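Local coordinates for protein ESSB (Staphylococcus aureus, PDB 4ANN) that is a membrane component of the type VII secretion system, probably needed for export of EsxA and EsxB, represented here by its cytoplasmic part, at residues 35-40 with 127-132; 48-53 with 121-126. All blocks are in the same frame, centred on the assembly; numbering follows the deposited sequence.

Contact 1. Residues 35-40 with 127-132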
loop_
_atom_site.group_PDB
_atom_site.type_symbol
_atom_site.label_atom_id
_atom_site.label_comp_id
_atom_site.label_asym_id
_atom_site.label_seq_id
_atom_site.Cartn_x
_atom_site.Cartn_y
_atom_site.Cartn_z
ATOM N N HIS A 35 20.841 -11.653 9.949
ATOM C CA HIS A 35 21.748 -10.967 9.049
ATOM C C HIS A 35 21.029 -10.513 7.801
ATOM O O HIS A 35 21.586 -9.948 6.874
ATOM C CB HIS A 35 22.913 -11.851 8.568
ATOM C CG HIS A 35 22.398 -12.861 7.583
ATOM N ND1 HIS A 35 22.551 -12.799 6.234
ATOM C CD2 HIS A 35 21.682 -13.987 7.839
ATOM C CE1 HIS A 35 21.972 -13.851 5.697
ATOM N NE2 HIS A 35 21.426 -14.596 6.635
ATOM N N LEU A 36 19.725 -10.746 7.734
ATOM C CA LEU A 36 18.970 -10.189 6.634
ATOM C C LEU A 36 18.219 -8.946 7.029
ATOM O O LEU A 36 17.631 -8.302 6.171
ATOM C CB LEU A 36 17.997 -11.255 6.127
ATOM C CG LEU A 36 18.732 -12.469 5.582
ATOM C CD1 LEU A 36 17.765 -13.600 5.359
ATOM C CD2 LEU A 36 19.464 -12.089 4.270
ATOM N N MET A 37 18.203 -8.614 8.345
ATOM C CA MET A 37 17.343 -7.483 8.759
ATOM C C MET A 37 17.803 -6.173 8.128
ATOM O O MET A 37 17.016 -5.238 7.956
ATOM C CB MET A 37 17.270 -7.451 10.279
ATOM C CG MET A 37 16.549 -8.632 10.908
ATOM S SD MET A 37 14.749 -8.688 10.690
ATOM C CE MET A 37 14.621 -9.791 9.315
ATOM N N TYR A 38 19.069 -6.062 7.754
ATOM C CA TYR A 38 19.585 -4.862 7.074
ATOM C C TYR A 38 18.794 -4.595 5.794
ATOM O O TYR A 38 18.733 -3.462 5.331
ATOM C CB TYR A 38 21.093 -5.023 6.774
ATOM C CG TYR A 38 21.381 -5.774 5.501
ATOM C CD1 TYR A 38 21.374 -7.175 5.546
ATOM C CD2 TYR A 38 21.645 -5.145 4.273
ATOM C CE1 TYR A 38 21.603 -7.958 4.428
ATOM C CE2 TYR A 38 21.884 -5.904 3.140
ATOM C CZ TYR A 38 21.861 -7.279 3.249
ATOM O OH TYR A 38 22.118 -7.989 2.105
ATOM N N LEU A 39 18.187 -5.624 5.176
ATOM C CA LEU A 39 17.389 -5.384 3.943
ATOM C C LEU A 39 16.246 -4.462 4.238
ATOM O O LEU A 39 15.713 -3.799 3.285
ATOM C CB LEU A 39 16.887 -6.689 3.366
ATOM C CG LEU A 39 18.001 -7.607 2.842
ATOM C CD1 LEU A 39 17.442 -8.948 2.391
ATOM C CD2 LEU A 39 18.837 -6.959 1.754
ATOM N N LEU A 40 15.759 -4.388 5.478
ATOM C CA LEU A 40 14.621 -3.528 5.783
ATOM C C LEU A 40 15.016 -2.067 5.762
ATOM O O LEU A 40 14.100 -1.212 5.754
ATOM C CB LEU A 40 14.055 -3.912 7.127
ATOM C CG LEU A 40 13.490 -5.313 7.233
ATOM C CD1 LEU A 40 12.909 -5.603 8.624
ATOM C CD2 LEU A 40 12.408 -5.547 6.171
ATOM N N ASN A 127 9.380 -15.236 3.742
ATOM C CA ASN A 127 9.888 -16.403 4.438
ATOM C C ASN A 127 10.726 -15.967 5.632
ATOM O O ASN A 127 11.307 -16.874 6.223
ATOM C CB ASN A 127 10.753 -17.322 3.565
ATOM C CG ASN A 127 10.068 -17.797 2.315
ATOM O OD1 ASN A 127 10.599 -17.829 1.194
ATOM N ND2 ASN A 127 8.820 -18.227 2.475
ATOM N N VAL A 128 10.714 -14.681 5.970
ATOM C CA VAL A 128 11.593 -14.178 7.017
ATOM C C VAL A 128 10.902 -13.364 8.096
ATOM O O VAL A 128 11.115 -13.605 9.263
ATOM C CB VAL A 128 12.727 -13.360 6.378
ATOM C CG1 VAL A 128 13.518 -12.684 7.452
ATOM C CG2 VAL A 128 13.604 -14.262 5.550
ATOM N N VAL A 129 10.127 -12.343 7.659
ATOM C CA VAL A 129 9.394 -11.539 8.620
ATOM C C VAL A 129 8.125 -11.013 7.966
ATOM O O VAL A 129 8.113 -10.706 6.745
ATOM C CB VAL A 129 10.260 -10.412 9.225
ATOM C CG1 VAL A 129 10.635 -9.363 8.197
ATOM C CG2 VAL A 129 9.537 -9.737 10.393
ATOM N N ASP A 130 7.076 -10.891 8.738
ATOM C CA ASP A 130 5.795 -10.342 8.332
ATOM C C ASP A 130 5.954 -8.892 7.936
ATOM O O ASP A 130 6.973 -8.241 8.299
ATOM C CB ASP A 130 4.787 -10.484 9.489
ATOM C CG ASP A 130 4.288 -11.889 9.710
ATOM O OD1 ASP A 130 4.508 -12.771 8.855
ATOM O OD2 ASP A 130 3.657 -12.098 10.796
ATOM N N PRO A 131 5.032 -8.286 7.149
ATOM C CA PRO A 131 3.769 -8.862 6.712
ATOM C C PRO A 131 3.931 -9.969 5.664
ATOM O O PRO A 131 4.850 -9.998 4.858
ATOM C CB PRO A 131 2.981 -7.677 6.104
ATOM C CG PRO A 131 4.066 -6.686 5.756
ATOM C CD PRO A 131 5.099 -6.867 6.820
ATOM N N LEU A 132 2.947 -10.863 5.773
ATOM C CA LEU A 132 2.758 -11.799 4.732
ATOM C C LEU A 132 2.109 -11.143 3.517
ATOM O O LEU A 132 1.294 -10.227 3.682
ATOM C CB LEU A 132 1.741 -12.864 5.173
ATOM C CG LEU A 132 2.051 -13.539 6.526
ATOM C CD1 LEU A 132 0.890 -14.407 6.986
ATOM C CD2 LEU A 132 3.390 -14.258 6.364
#
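Leu36, Met37 and Leu40 pack against Val128 and Val129, whose methyl branches carry the other side of an apolar contact. The valines form a classic beta bulge: after the turn through Gln126 and Asn127, Val128 N and Val129 N both face Leu125 O, at 2.9 and 3.0 Å. Both point their side chains at residues 35-40, which run through a turn into a 3-10 segment. Leu36 comes first and sends CD1 to CG2 of Val128, 4.2 Å away. Met37 has two modelled conformers. In one, its chain bends at chi2 (-71°) and again at chi3 (98°), and the second bend carries CE over to the valines. Leu40, one 3-10 turn further on, has CD1 4.4 Å from Val129 CG1. Backbone bonds from Leu39 N to Leu36 O and from Leu40 N to Met37 O keep the turn. Met37 and Leu40 also touch Leu125, and respectively Phe59 and Ile61 of strand 58-63. The contact joins the turn after strand 21-25 to the loop before helix 136-151. In that conformer Met37 CE lies 3.6 Å from Val128 CG1, the branch anti to the backbone N (chi1 172°), and 4.2 Å from Val129 CG1.

Contact 2. Residues 48-53 with 121-126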
loop_
_atom_site.group_PDB
_atom_site.type_symbol
_atom_site.label_atom_id
_atom_site.label_comp_id
_atom_site.label_asym_id
_atom_site.label_seq_id
_atom_site.Cartn_x
_atom_site.Cartn_y
_atom_site.Cartn_z
ATOM N N ILE A 48 9.382 3.727 1.181
ATOM C CA ILE A 48 9.883 4.816 2.032
ATOM C C ILE A 48 11.225 4.379 2.573
ATOM O O ILE A 48 11.401 3.225 3.013
ATOM C CB ILE A 48 8.855 5.054 3.212
ATOM C CG1 ILE A 48 7.484 5.484 2.651
ATOM C CG2 ILE A 48 9.379 5.933 4.287
ATOM C CD1 ILE A 48 7.513 6.845 2.067
ATOM N N ASP A 49 12.188 5.280 2.599
ATOM C CA ASP A 49 13.470 4.999 3.230
ATOM C C ASP A 49 13.289 4.772 4.742
ATOM O O ASP A 49 12.418 5.349 5.355
ATOM C CB ASP A 49 14.443 6.130 3.019
ATOM C CG ASP A 49 14.999 6.122 1.585
ATOM O OD1 ASP A 49 15.010 5.081 0.888
ATOM O OD2 ASP A 49 15.491 7.216 1.169
ATOM N N ALA A 50 14.121 3.899 5.274
ATOM C CA ALA A 50 13.970 3.441 6.635
ATOM C C ALA A 50 15.374 3.240 7.239
ATOM O O ALA A 50 16.358 3.049 6.529
ATOM C CB ALA A 50 13.210 2.166 6.734
ATOM N N GLU A 51 15.378 3.235 8.553
ATOM C CA GLU A 51 16.579 3.118 9.353
ATOM C C GLU A 51 16.388 2.011 10.378
ATOM O O GLU A 51 15.366 1.972 11.065
ATOM C CB GLU A 51 16.809 4.501 9.981
ATOM C CG GLU A 51 16.884 5.689 9.032
ATOM C CD GLU A 51 15.651 6.450 8.628
ATOM O OE1 GLU A 51 14.738 6.847 9.393
ATOM O OE2 GLU A 51 15.512 6.756 7.412
ATOM N N LEU A 52 17.289 1.056 10.506
ATOM C CA LEU A 52 17.250 -0.048 11.446
ATOM C C LEU A 52 18.111 0.193 12.663
ATOM O O LEU A 52 19.282 0.618 12.530
ATOM C CB LEU A 52 17.798 -1.313 10.718
ATOM C CG LEU A 52 17.770 -2.618 11.519
ATOM C CD1 LEU A 52 16.334 -3.028 11.732
ATOM C CD2 LEU A 52 18.626 -3.661 10.769
ATOM N N THR A 53 17.600 -0.044 13.847
ATOM C CA THR A 53 18.354 -0.090 15.080
ATOM C C THR A 53 18.138 -1.458 15.701
ATOM O O THR A 53 17.110 -2.129 15.466
ATOM C CB THR A 53 17.964 1.026 16.051
ATOM O OG1 THR A 53 16.550 1.018 16.168
ATOM C CG2 THR A 53 18.474 2.370 15.639
ATOM N N LYS A 121 5.227 1.809 2.823
ATOM C CA LYS A 121 5.925 2.062 4.087
ATOM C C LYS A 121 6.459 0.787 4.739
ATOM O O LYS A 121 7.648 0.482 4.679
ATOM C CB LYS A 121 5.016 2.883 5.011
ATOM C CG LYS A 121 5.735 3.318 6.267
ATOM C CD LYS A 121 4.767 4.068 7.181
ATOM C CE LYS A 121 3.796 3.145 7.854
ATOM N NZ LYS A 121 2.975 3.911 8.842
ATOM N N THR A 122 5.602 -0.003 5.367
ATOM C CA THR A 122 6.018 -1.213 6.044
ATOM C C THR A 122 6.546 -2.245 5.050
ATOM O O THR A 122 5.910 -2.472 4.014
ATOM C CB THR A 122 4.825 -1.804 6.801
ATOM O OG1 THR A 122 4.347 -0.782 7.718
ATOM C CG2 THR A 122 5.238 -2.986 7.654
ATOM N N ARG A 123 7.653 -2.883 5.364
ATOM C CA ARG A 123 8.188 -3.938 4.521
ATOM C C ARG A 123 8.305 -5.260 5.291
ATOM O O ARG A 123 8.844 -5.267 6.377
ATOM C CB ARG A 123 9.596 -3.731 4.074
ATOM C CG ARG A 123 9.972 -2.381 3.767
ATOM C CD ARG A 123 11.372 -2.233 3.195
ATOM N NE ARG A 123 11.796 -0.899 3.070
ATOM C CZ ARG A 123 12.966 -0.498 2.616
ATOM N NH1 ARG A 123 13.876 -1.377 2.227
ATOM N NH2 ARG A 123 13.257 0.793 2.554
ATOM N N GLY A 124 7.813 -6.322 4.704
ATOM C CA GLY A 124 8.223 -7.648 5.155
ATOM C C GLY A 124 9.246 -8.232 4.239
ATOM O O GLY A 124 9.660 -7.625 3.226
ATOM N N LEU A 125 9.683 -9.451 4.578
ATOM C CA LEU A 125 10.629 -10.208 3.789
ATOM C C LEU A 125 10.122 -11.612 3.671
ATOM O O LEU A 125 9.860 -12.213 4.712
ATOM C CB LEU A 125 11.977 -10.250 4.434
ATOM C CG LEU A 125 12.766 -8.986 4.418
ATOM C CD1 LEU A 125 13.949 -9.192 5.369
ATOM C CD2 LEU A 125 13.225 -8.651 2.982
ATOM N N GLN A 126 10.042 -12.073 2.434
ATOM C CA GLN A 126 9.490 -13.402 2.204
ATOM C C GLN A 126 10.185 -14.436 3.042
ATOM O O GLN A 126 11.409 -14.484 3.081
ATOM C CB GLN A 126 9.596 -13.742 0.717
ATOM C CG GLN A 126 8.762 -12.677 -0.027
ATOM C CD GLN A 126 7.542 -13.431 -0.549
ATOM O OE1 GLN A 126 6.768 -13.964 0.243
ATOM N NE2 GLN A 126 7.511 -13.441 -1.883
HETATM O O HOH W 1 10.282 1.123 4.440
HETATM O O HOH W 2 15.885 2.795 3.138
#
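This buried contact combines an arginine-to-carbonyl bond and bound water with packing of Ile48 on Lys121. Residues 48-53 lie on the way into and along strand 50-54. Residues 121-126 lead from strand 118-120 into strand 124-125. Ile48 also pairs by backbone with Ala120, so two sheets are joined here, in a family grouped with the protein kinase clan. Arg123 is stretched, CD anti to CA and NE anti to CB (chi3 -172°). Its NH2 gives a hydrogen bond of 3.1 Å to Ile48 O, nearly straight at 163°. The oxygen lies in the guanidinium plane, while NH2 is tilted 33° from the carbonyl plane. Water 1, also in the guanidinium plane, accepts from Arg123 NE at 2.9 Å and donates to Ile48 O and Lys121 O, so Ile48 O is gripped twice. Water 2 accepts from Ala50 N at 3.0 Å and only weakly from Arg123 NH2. Ile48 CG1 packs 4.0 Å from Lys121 CA. Arg123 NH1 bonds to Gln42 O, and Tyr101 makes a cation-pi contact. Asp49 OD1, whose main partner is His43 ND1, stands 4.9 Å from Arg123 NH2; its charge may still favour the cation. The buried charge is thus met by carbonyls, water and an aromatic ring.

In the fold
Contacts 1 and 2 share a chain path: residues 121-126 continue directly, through a turn, into 127-132, and residues 35-40 precede 48-53 by a short connection. Their centres are about 8 Å apart, on the same side of the chain's centre. They differ in kind: contact 1 is purely apolar, while contact 2 adds a hydrogen bond and bound waters to its packing. They meet where Arg123 passes the 3-10 turn: Leu39 O is 3.2 Å from Arg123 NH1, and Leu40 O is 3.4 Å from Arg123 CZ. Met37 O also packs 3.6 Å from Leu52 CD2. Together the contacts join the region around the three-stranded sheet 21-25, 58-63, 50-54 to the chain that leads into helix 136-151.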